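Local coordinates for RING-type domain-containing protein (Chaetomium thermophilum, PDB 6Z3U) that activates the cyclin-dependent kinase CDK7, together with Cyclin H, as the MAT1 subunit of the CAK complex, here represented by a C-terminal piece of the protein, at the interface of chains B and A. Numbering follows the deposited sequence. Chains: chain A, RING-type domain-containing protein; chain B, CYCLIN domain-containing protein.

The interface of chains B and A. Residues chain B 6-9; chain A 14-15, 55, 57-59.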
# COMPACT_ATOMS: atom_id res chain seq x y z
N ALA B 6 9.17 18.69 -11.79
CA ALA B 6 9.86 17.41 -11.65
C ALA B 6 8.89 16.25 -11.79
O ALA B 6 7.74 16.32 -11.34
CB ALA B 6 10.57 17.34 -10.30
N SER B 7 9.35 15.17 -12.43
CA SER B 7 8.50 14.01 -12.62
C SER B 7 8.23 13.28 -11.31
O SER B 7 7.15 12.71 -11.13
CB SER B 7 9.12 13.06 -13.64
OG SER B 7 10.43 12.69 -13.25
N GLU B 8 9.20 13.27 -10.39
CA GLU B 8 8.97 12.65 -9.09
C GLU B 8 8.01 13.48 -8.24
O GLU B 8 7.33 12.93 -7.37
CB GLU B 8 10.28 12.44 -8.34
CG GLU B 8 11.08 13.71 -8.07
CD GLU B 8 12.17 13.95 -9.09
OE1 GLU B 8 11.90 13.84 -10.30
OE2 GLU B 8 13.31 14.25 -8.67
N ASP B 9 7.95 14.79 -8.48
CA ASP B 9 6.98 15.62 -7.76
C ASP B 9 5.57 15.39 -8.29
O ASP B 9 4.60 15.35 -7.52
CB ASP B 9 7.36 17.10 -7.88
CG ASP B 9 8.65 17.43 -7.15
OD1 ASP B 9 9.18 16.55 -6.43
OD2 ASP B 9 9.13 18.57 -7.28
N SER A 14 14.08 13.46 -12.45
CA SER A 14 14.58 14.74 -12.95
C SER A 14 15.78 15.25 -12.15
O SER A 14 16.77 15.69 -12.74
CB SER A 14 13.46 15.78 -12.92
OG SER A 14 12.36 15.37 -13.72
N ARG A 15 15.70 15.20 -10.82
CA ARG A 15 16.72 15.80 -9.97
C ARG A 15 17.72 14.78 -9.42
O ARG A 15 18.64 15.17 -8.70
CB ARG A 15 16.06 16.52 -8.79
CG ARG A 15 15.03 17.56 -9.20
CD ARG A 15 14.83 18.60 -8.11
NE ARG A 15 13.72 19.50 -8.43
CZ ARG A 15 12.44 19.21 -8.21
NH1 ARG A 15 12.09 18.05 -7.67
NH2 ARG A 15 11.50 20.09 -8.53
N PHE A 55 13.66 12.15 -2.94
CA PHE A 55 13.47 13.31 -3.79
C PHE A 55 12.02 13.51 -4.23
O PHE A 55 11.70 14.57 -4.77
CB PHE A 55 14.34 13.20 -5.05
CG PHE A 55 15.81 13.37 -4.79
CD1 PHE A 55 16.59 12.29 -4.41
CD2 PHE A 55 16.41 14.61 -4.92
CE1 PHE A 55 17.94 12.44 -4.17
CE2 PHE A 55 17.77 14.77 -4.68
CZ PHE A 55 18.53 13.68 -4.30
N GLY A 57 8.67 14.82 -4.46
CA GLY A 57 8.00 15.97 -3.87
C GLY A 57 8.92 16.94 -3.18
O GLY A 57 8.50 17.60 -2.22
N LEU A 58 10.17 17.05 -3.63
CA LEU A 58 11.10 17.99 -3.01
C LEU A 58 10.65 19.43 -3.24
O LEU A 58 10.82 20.28 -2.36
CB LEU A 58 12.51 17.77 -3.54
CG LEU A 58 13.65 17.96 -2.54
CD1 LEU A 58 15.00 17.96 -3.26
CD2 LEU A 58 13.48 19.24 -1.73
N ALA A 59 10.08 19.71 -4.41
CA ALA A 59 9.58 21.04 -4.75
C ALA A 59 8.06 21.09 -4.70
O ALA A 59 7.44 21.92 -5.37
CB ALA A 59 10.08 21.47 -6.13
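B:Asp9 and A:Arg15 meet end-on, and their contact illustrates how one carboxylate at the start of a cyclin can gather both a side chain and a loop of its partner. The two terminal guanidinium nitrogens converge on the same oxygen: NH1 of A:Arg15 lies 3.0 Å from OD2 of B:Asp9, a salt bridge as well as a hydrogen bond, and NH2 lies 3.1 Å from that OD2. The oxygen sits in the guanidinium plane, but the carboxylate is turned 36° from it, and NH1 approaches from above the carboxylate. A third donor, the backbone N of A:Ala59, reaches OD2 at 3.2 Å from the opposite face, so the acid sits between arginine and loop. The other oxygen, OD1, takes the N-H of A:Gly57 on its anti side at 2.7 Å, a strongly bent bond. The arginine chain runs extended from CG to NE (chi3 -173°), which carries its tip past B:Glu8 to the aspartate, while the B:Ala6 methyl CB lies over one face of the guanidinium, towards its NH1/NH2 end. An alanine in place of B:Asp9 would probably leave the A:Arg15 guanidinium without its acidic mate and the loop N-H groups of A:Gly57 and A:Ala59 without their acceptors.

Just before the aspartate, the helix start is joined to A:Ser14 in both directions. The N of B:Ser7 donates almost straight to the A:Ser14 hydroxyl OG at 3.3 Å, and the N of A:Ser14 returns a bond of 3.1 Å to OE1 of B:Glu8, on the syn side. CG of B:Glu8 lies between the backbone N and the carbonyl carbon (chi1 59°), and a bend at chi2 brings the carboxylate to the A:Ser14–A:Arg15 backbone. Its negative charge may add a longer-range attraction for A:Arg15. Within the CAK complex, this polar patch ties the N-terminal helix 7-12 of the cyclin subunit to two loop segments of MAT1, contributing to the MAT1–Cyclin H assembly that activates CDK7.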